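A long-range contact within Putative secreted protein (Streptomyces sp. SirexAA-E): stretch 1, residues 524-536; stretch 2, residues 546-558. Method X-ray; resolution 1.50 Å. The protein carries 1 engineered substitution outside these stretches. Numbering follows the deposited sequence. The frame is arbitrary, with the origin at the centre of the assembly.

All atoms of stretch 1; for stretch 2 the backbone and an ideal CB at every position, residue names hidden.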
ATOM      1  N   ASP A 524      -1.806   9.745  18.894  1.00 13.17           N
ATOM      2  CA  ASP A 524      -2.988   9.936  18.056  1.00 12.74           C
ATOM      3  C   ASP A 524      -3.595   8.598  17.614  1.00 11.07           C
ATOM      4  O   ASP A 524      -3.517   8.208  16.445  1.00 13.33           O
ATOM      5  CB  ASP A 524      -2.655  10.814  16.835  1.00 12.25           C
ATOM      6  CG  ASP A 524      -2.077  12.168  17.217  1.00 13.19           C
ATOM      7  OD1 ASP A 524      -2.097  12.512  18.414  1.00 14.63           O
ATOM      8  OD2 ASP A 524      -1.610  12.903  16.311  1.00 13.84           O
ATOM      9  N   LEU A 525      -4.213   7.916  18.575  1.00 12.23           N
ATOM     10  CA  LEU A 525      -4.957   6.680  18.340  1.00 11.66           C
ATOM     11  C   LEU A 525      -6.453   6.952  18.260  1.00 11.60           C
ATOM     12  O   LEU A 525      -6.964   7.859  18.924  1.00 13.30           O
ATOM     13  CB  LEU A 525      -4.711   5.678  19.468  1.00 12.10           C
ATOM     14  CG  LEU A 525      -3.274   5.236  19.736  1.00 13.35           C
ATOM     15  CD1 LEU A 525      -3.240   4.254  20.896  1.00 15.29           C
ATOM     16  CD2 LEU A 525      -2.667   4.627  18.484  1.00 15.47           C
ATOM     17  N   LEU A 526      -7.168   6.149  17.478  1.00 11.31           N
ATOM     18  CA  LEU A 526      -8.625   6.254  17.457  1.00 11.52           C
ATOM     19  C   LEU A 526      -9.276   4.938  17.084  1.00 10.32           C
ATOM     20  O   LEU A 526      -8.692   4.118  16.359  1.00 11.88           O
ATOM     21  CB  LEU A 526      -9.041   7.374  16.491  1.00 13.50           C
ATOM     22  CG  LEU A 526      -8.603   7.216  15.031  1.00 14.33           C
ATOM     23  CD1 LEU A 526      -9.734   7.438  14.020  1.00 16.01           C
ATOM     24  CD2 LEU A 526      -7.369   8.076  14.752  1.00 15.35           C
ATOM     25  N   VAL A 527     -10.481   4.728  17.607  1.00 11.39           N
ATOM     26  CA  VAL A 527     -11.327   3.631  17.147  1.00 11.25           C
ATOM     27  C   VAL A 527     -12.698   4.187  16.767  1.00 11.33           C
ATOM     28  O   VAL A 527     -13.144   5.208  17.298  1.00 12.80           O
ATOM     29  CB  VAL A 527     -11.466   2.498  18.200  1.00 11.70           C
ATOM     30  CG1 VAL A 527     -10.099   1.881  18.501  1.00 13.85           C
ATOM     31  CG2 VAL A 527     -12.145   2.996  19.486  1.00 13.30           C
ATOM     32  N   VAL A 528     -13.353   3.531  15.816  1.00 10.88           N
ATOM     33  CA  VAL A 528     -14.615   4.036  15.286  1.00 11.33           C
ATOM     34  C   VAL A 528     -15.552   2.878  14.988  1.00 10.72           C
ATOM     35  O   VAL A 528     -15.150   1.914  14.321  1.00 12.53           O
ATOM     36  CB  VAL A 528     -14.431   4.847  13.969  1.00 12.71           C
ATOM     37  CG1 VAL A 528     -15.710   5.602  13.644  1.00 14.88           C
ATOM     38  CG2 VAL A 528     -13.236   5.806  14.038  1.00 13.91           C
ATOM     39  N   SER A 529     -16.784   2.955  15.493  1.00 11.60           N
ATOM     40  CA  SER A 529     -17.835   2.039  15.068  1.00 11.71           C
ATOM     41  C   SER A 529     -18.565   2.632  13.881  1.00 11.60           C
ATOM     42  O   SER A 529     -19.044   3.761  13.952  1.00 13.30           O
ATOM     43  CB  SER A 529     -18.835   1.770  16.199  1.00 13.52           C
ATOM     44  OG  SER A 529     -19.989   1.099  15.709  1.00 14.26           O
ATOM     45  N   LEU A 530     -18.669   1.869  12.798  1.00 11.56           N
ATOM     46  CA  LEU A 530     -19.347   2.362  11.609  1.00 12.24           C
ATOM     47  C   LEU A 530     -20.855   2.110  11.737  1.00 13.29           C
ATOM     48  O   LEU A 530     -21.336   0.977  11.604  1.00 15.65           O
ATOM     49  CB  LEU A 530     -18.761   1.705  10.347  1.00 13.78           C
ATOM     50  CG  LEU A 530     -17.226   1.797  10.237  1.00 13.84           C
ATOM     51  CD1 LEU A 530     -16.710   1.071   9.006  1.00 17.82           C
ATOM     52  CD2 LEU A 530     -16.758   3.260  10.257  1.00 15.00           C
ATOM     53  N   GLY A 531     -21.598   3.169  12.035  1.00 14.12           N
ATOM     54  CA  GLY A 531     -23.050   3.081  12.093  1.00 14.77           C
ATOM     55  C   GLY A 531     -23.604   2.218  13.219  1.00 15.44           C
ATOM     56  O   GLY A 531     -24.691   1.653  13.100  1.00 17.77           O
ATOM     57  N   GLY A 532     -22.855   2.102  14.312  1.00 13.43           N
ATOM     58  CA  GLY A 532     -23.309   1.345  15.468  1.00 14.07           C
ATOM     59  C   GLY A 532     -23.326  -0.167  15.294  1.00 13.07           C
ATOM     60  O   GLY A 532     -23.956  -0.878  16.079  1.00 14.20           O
ATOM     61  N   LYS A 533     -22.642  -0.669  14.270  1.00 13.53           N
ATOM     62  CA  LYS A 533     -22.573  -2.109  14.049  1.00 13.06           C
ATOM     63  C   LYS A 533     -21.432  -2.682  14.883  1.00 12.77           C
ATOM     64  O   LYS A 533     -20.278  -2.769  14.429  1.00 13.54           O
ATOM     65  CB  LYS A 533     -22.389  -2.417  12.561  1.00 16.36           C
ATOM     66  CG  LYS A 533     -23.509  -1.862  11.682  1.00 19.24           C
ATOM     67  CD  LYS A 533     -24.803  -2.611  11.924  1.00 23.30           C
ATOM     68  CE  LYS A 533     -25.933  -2.109  11.031  1.00 26.50           C
ATOM     69  NZ  LYS A 533     -27.201  -2.805  11.375  1.00 32.00           N
ATOM     70  N   GLY A 534     -21.776  -3.084  16.106  1.00 13.65           N
ATOM     71  CA  GLY A 534     -20.796  -3.417  17.126  1.00 13.02           C
ATOM     72  C   GLY A 534     -20.251  -2.146  17.758  1.00 12.37           C
ATOM     73  O   GLY A 534     -20.514  -1.044  17.270  1.00 14.08           O
ATOM     74  N   GLN A 535     -19.493  -2.289  18.843  1.00 11.67           N
ATOM     75  CA  GLN A 535     -18.834  -1.147  19.482  1.00 11.58           C
ATOM     76  C   GLN A 535     -17.480  -1.570  20.035  1.00 12.33           C
ATOM     77  O   GLN A 535     -17.273  -2.757  20.333  1.00 13.72           O
ATOM     78  CB  GLN A 535     -19.669  -0.569  20.639  1.00 12.96           C
ATOM     79  CG  GLN A 535     -21.120  -0.175  20.316  1.00 12.90           C
ATOM     80  CD  GLN A 535     -21.251   1.137  19.550  1.00 13.93           C
ATOM     81  OE1 GLN A 535     -20.270   1.826  19.293  1.00 13.19           O
ATOM     82  NE2 GLN A 535     -22.482   1.488  19.198  1.00 15.19           N
ATOM     83  N   TYR A 536     -16.586  -0.592  20.213  1.00 12.61           N
ATOM     84  CA  TYR A 536     -15.355  -0.777  20.983  1.00 12.52           C
ATOM     85  C   TYR A 536     -15.604  -0.487  22.454  1.00 12.87           C
ATOM     86  O   TYR A 536     -16.372   0.419  22.791  1.00 13.95           O
ATOM     87  CB  TYR A 536     -14.235   0.138  20.480  1.00 12.80           C
ATOM     88  CG  TYR A 536     -13.711  -0.232  19.120  1.00 11.60           C
ATOM     89  CD1 TYR A 536     -14.414   0.108  17.968  1.00 11.95           C
ATOM     90  CD2 TYR A 536     -12.499  -0.907  18.981  1.00 12.29           C
ATOM     91  CE1 TYR A 536     -13.938  -0.237  16.719  1.00 12.75           C
ATOM     92  CE2 TYR A 536     -12.010  -1.259  17.728  1.00 13.17           C
ATOM     93  CZ  TYR A 536     -12.738  -0.916  16.599  1.00 12.53           C
ATOM     94  OH  TYR A 536     -12.274  -1.252  15.344  1.00 12.74           O
ATOM     95  N   UNK A 546     -15.266   3.973  25.441  1.00 13.74           N
ATOM     96  CA  UNK A 546     -15.929   3.105  24.468  1.00 12.49           C
ATOM     97  C   UNK A 546     -16.532   3.943  23.353  1.00 13.05           C
ATOM     98  O   UNK A 546     -16.791   5.130  23.555  1.00 16.50           O
ATOM     99  CB  UNK A 546     -17.009   2.255  25.141  1.00 12.49           C
ATOM    100  N   UNK A 547     -16.758   3.356  22.186  1.00 12.20           N
ATOM    101  CA  UNK A 547     -17.593   4.040  21.212  1.00 12.62           C
ATOM    102  C   UNK A 547     -19.047   3.904  21.667  1.00 13.66           C
ATOM    103  O   UNK A 547     -19.394   2.973  22.403  1.00 16.07           O
ATOM    104  CB  UNK A 547     -17.391   3.471  19.806  1.00 12.62           C
ATOM    105  N   UNK A 548     -19.890   4.844  21.252  1.00 13.71           N
ATOM    106  CA  UNK A 548     -21.313   4.784  21.591  1.00 14.29           C
ATOM    107  C   UNK A 548     -22.148   5.410  20.485  1.00 13.90           C
ATOM    108  O   UNK A 548     -21.617   6.105  19.621  1.00 14.31           O
ATOM    109  CB  UNK A 548     -21.583   5.489  22.922  1.00 14.29           C
ATOM    110  N   UNK A 549     -23.454   5.153  20.508  1.00 14.28           N
ATOM    111  CA  UNK A 549     -24.354   5.678  19.494  1.00 14.36           C
ATOM    112  C   UNK A 549     -24.212   4.967  18.160  1.00 14.58           C
ATOM    113  O   UNK A 549     -23.457   3.997  18.037  1.00 16.39           O
ATOM    114  CB  UNK A 549     -24.108   7.176  19.306  1.00 14.36           C
ATOM    115  N   UNK A 550     -24.945   5.440  17.157  1.00 13.94           N
ATOM    116  CA  UNK A 550     -24.799   4.917  15.802  1.00 14.75           C
ATOM    117  C   UNK A 550     -24.336   6.009  14.847  1.00 13.54           C
ATOM    118  O   UNK A 550     -24.560   5.923  13.636  1.00 17.03           O
ATOM    119  CB  UNK A 550     -26.118   4.314  15.315  1.00 14.75           C
ATOM    120  N   UNK A 551     -23.693   7.034  15.401  1.00 14.12           N
ATOM    121  CA  UNK A 551     -23.365   8.236  14.638  1.00 15.98           C
ATOM    122  C   UNK A 551     -21.907   8.296  14.158  1.00 15.16           C
ATOM    123  O   UNK A 551     -21.468   9.308  13.595  1.00 16.57           O
ATOM    124  CB  UNK A 551     -23.664   9.470  15.492  1.00 15.98           C
ATOM    125  N   UNK A 552     -21.166   7.211  14.378  1.00 12.70           N
ATOM    126  CA  UNK A 552     -19.811   7.061  13.824  1.00 13.73           C
ATOM    127  C   UNK A 552     -18.885   8.206  14.293  1.00 13.91           C
ATOM    128  O   UNK A 552     -18.138   8.812  13.511  1.00 15.34           O
ATOM    129  CB  UNK A 552     -19.870   7.027  12.296  1.00 13.73           C
ATOM    130  N   UNK A 553     -18.923   8.473  15.595  1.00 14.62           N
ATOM    131  CA  UNK A 553     -18.006   9.423  16.224  1.00 14.79           C
ATOM    132  C   UNK A 553     -16.780   8.692  16.791  1.00 13.61           C
ATOM    133  O   UNK A 553     -16.923   7.775  17.604  1.00 14.62           O
ATOM    134  CB  UNK A 553     -18.721  10.202  17.330  1.00 14.79           C
ATOM    135  N   UNK A 554     -15.568   9.080  16.355  1.00 14.00           N
ATOM    136  CA  UNK A 554     -14.374   8.401  16.878  1.00 13.81           C
ATOM    137  C   UNK A 554     -14.170   8.563  18.382  1.00 13.70           C
ATOM    138  O   UNK A 554     -14.500   9.612  18.955  1.00 16.78           O
ATOM    139  CB  UNK A 554     -13.133   8.924  16.152  1.00 13.81           C
ATOM    140  N   UNK A 555     -13.632   7.518  19.004  1.00 11.95           N
ATOM    141  CA  UNK A 555     -13.070   7.602  20.352  1.00 11.45           C
ATOM    142  C   UNK A 555     -11.554   7.701  20.218  1.00 13.20           C
ATOM    143  O   UNK A 555     -10.935   6.881  19.544  1.00 13.10           O
ATOM    144  CB  UNK A 555     -13.474   6.398  21.206  1.00 11.45           C
ATOM    145  N   UNK A 556     -10.964   8.699  20.869  1.00 14.46           N
ATOM    146  CA  UNK A 556      -9.570   9.070  20.632  1.00 14.92           C
ATOM    147  C   UNK A 556      -8.693   9.015  21.874  1.00 15.77           C
ATOM    148  O   UNK A 556      -9.150   9.274  22.991  1.00 16.67           O
ATOM    149  CB  UNK A 556      -9.512  10.481  20.043  1.00 14.92           C
ATOM    150  N   UNK A 557      -7.416   8.702  21.662  1.00 14.80           N
ATOM    151  CA  UNK A 557      -6.406   8.839  22.705  1.00 15.24           C
ATOM    152  C   UNK A 557      -5.228   9.584  22.096  1.00 14.78           C
ATOM    153  O   UNK A 557      -4.654   9.130  21.110  1.00 15.60           O
ATOM    154  CB  UNK A 557      -5.981   7.480  23.265  1.00 15.24           C
ATOM    155  N   UNK A 558      -4.872  10.731  22.663  1.00 14.65           N
ATOM    156  CA  UNK A 558      -3.785  11.538  22.098  1.00 14.51           C
ATOM    157  C   UNK A 558      -2.404  10.936  22.397  1.00 13.82           C
ATOM    158  O   UNK A 558      -1.535  10.882  21.511  1.00 14.02           O
ATOM    159  CB  UNK A 558      -3.857  12.965  22.646  1.00 14.51           C
TER

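Position 546 lies beside the end of stretch 1, its CB directed sideways and close to Tyr 536 O. With phi near -65° and no backbone amide hydrogen bond to stretch 1, proline is allowed, as are many others; it is Pro 546.

Position 547 points at stretch 1. Its ideal CB is 3.4 Å from Gln 535 OE1 and 4.2 Å from Tyr 536 N, an acceptor and a donor side by side, which calls for a short hydroxyl, serine or threonine. Thr 547 fills the place: OG1 donates to Gln 535 OE1 (2.6 Å) and accepts from Tyr 536 N (2.9 Å), while CG2 packs 3.9 Å from Val 527 CG2. Its backbone N also donates to Tyr 536 O (3.0 Å).

Position 548 points away from stretch 1, so almost any side chain would do; it is Ser 548. At 549 phi is 74°, which favours glycine, and Gly 549 is found. Its carbonyl O accepts from Gln 535 NE2 (2.9 Å), so the glutamine amide spans the loop from 547 to 549.

Position 550 runs sideways past the Gly 531-Gly 532 turn. A polar residue whose end can leave the turn would suit; Asp 550 does this, its carboxylate leading away. A CB on Gly 532 would come within 2.9 Å of Asp 550 CB, so the bare glycine makes room. Position 551 faces away and is undemanding; it is Thr 551.

Position 552 has phi/psi of 58/47, which would readily suit asparagine or glycine. Yet its CB lies 4.2 Å from Gly 531 N, a donor, and 4.6 Å from Val 528 CG1, so a side chain with both a hydroxyl and a methyl has two uses here. Thr 552 accepts from Gly 531 N through OG1 (3.0 Å) and sets CG2 3.5 Å from Val 528 CG1.

Position 553 points away, leaving the choice open: Ile 553. At 554, phi of -63° and the nearby Val 528 CG2 suit proline or a compact apolar residue; Pro 554 CB sits 3.9 Å from that methyl.

Positions 555 to 557 pair antiparallel with Leu 525 to Val 527. Position 555 shares a face with Val 527 and admits a small residue, Ser 555. Position 556 shares the other with Leu 526, where a long, flexible chain can lie: Gln 556 CG is 4.2 Å from Leu 526 CB. Position 557, beside Leu 525, favours a branched apolar residue, Val 557.

Position 558 points away, so many side chains would do; it is Val 558, whose backbone O accepts from Asp 524 N (2.9 Å).

Stretch 2 546-558: PTSGDTTIPSQVV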
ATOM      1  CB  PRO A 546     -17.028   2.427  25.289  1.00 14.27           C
ATOM      2  CG  PRO A 546     -17.318   3.410  26.393  1.00 14.97           C
ATOM      3  CD  PRO A 546     -15.985   4.020  26.727  1.00 14.89           C
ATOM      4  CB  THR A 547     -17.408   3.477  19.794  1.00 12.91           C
ATOM      5  OG1 THR A 547     -17.686   2.067  19.775  1.00 12.68           O
ATOM      6  CG2 THR A 547     -15.976   3.724  19.303  1.00 13.18           C
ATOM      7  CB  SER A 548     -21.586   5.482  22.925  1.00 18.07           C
ATOM      8  OG  SER A 548     -21.422   6.880  22.821  1.00 20.30           O
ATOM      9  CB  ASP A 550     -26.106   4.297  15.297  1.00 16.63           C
ATOM     10  CG  ASP A 550     -27.248   5.305  15.175  1.00 18.98           C
ATOM     11  OD1 ASP A 550     -27.046   6.509  15.444  1.00 18.69           O
ATOM     12  OD2 ASP A 550     -28.363   4.886  14.786  1.00 23.20           O
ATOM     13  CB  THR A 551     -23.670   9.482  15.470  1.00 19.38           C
ATOM     14  OG1 THR A 551     -23.088   9.315  16.766  1.00 21.73           O
ATOM     15  CG2 THR A 551     -25.185   9.663  15.623  1.00 21.67           C
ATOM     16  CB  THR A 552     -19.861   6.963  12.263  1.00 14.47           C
ATOM     17  OG1 THR A 552     -20.890   6.037  11.877  1.00 14.66           O
ATOM     18  CG2 THR A 552     -18.540   6.459  11.689  1.00 15.17           C
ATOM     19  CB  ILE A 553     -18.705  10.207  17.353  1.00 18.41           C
ATOM     20  CG1 ILE A 553     -19.919  10.966  16.806  1.00 21.13           C
ATOM     21  CG2 ILE A 553     -17.726  11.150  18.037  1.00 19.94           C
ATOM     22  CD1 ILE A 553     -20.696  11.710  17.867  1.00 24.50           C
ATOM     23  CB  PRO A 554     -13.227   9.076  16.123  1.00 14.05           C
ATOM     24  CG  PRO A 554     -13.842   9.592  14.866  1.00 15.09           C
ATOM     25  CD  PRO A 554     -15.241   9.998  15.249  1.00 15.30           C
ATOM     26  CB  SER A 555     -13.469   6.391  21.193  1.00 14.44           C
ATOM     27  OG  SER A 555     -12.904   6.474  22.489  1.00 15.17           O
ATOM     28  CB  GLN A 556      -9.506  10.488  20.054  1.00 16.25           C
ATOM     29  CG  GLN A 556     -10.275  10.653  18.752  1.00 17.46           C
ATOM     30  CD  GLN A 556     -10.630  12.098  18.464  1.00 19.25           C
ATOM     31  OE1 GLN A 556     -10.957  12.871  19.376  1.00 22.50           O
ATOM     32  NE2 GLN A 556     -10.563  12.478  17.195  1.00 20.02           N
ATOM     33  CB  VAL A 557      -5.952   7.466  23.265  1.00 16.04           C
ATOM     34  CG1 VAL A 557      -4.672   7.610  24.070  1.00 16.38           C
ATOM     35  CG2 VAL A 557      -7.064   6.842  24.117  1.00 16.36           C
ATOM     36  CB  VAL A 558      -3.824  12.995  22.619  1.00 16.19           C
ATOM     37  CG1 VAL A 558      -2.630  13.782  22.088  1.00 18.05           C
ATOM     38  CG2 VAL A 558      -5.130  13.666  22.213  1.00 17.56           C
TER
HETATM   39  O   HOH W   1     -21.370   4.484  15.291  1.00 14.27           O
HETATM   40  O   HOH W   2     -17.910   5.289  16.764  1.00 15.15           O
HETATM   41  O   HOH W   3     -20.336   4.313  17.920  1.00 15.65           O
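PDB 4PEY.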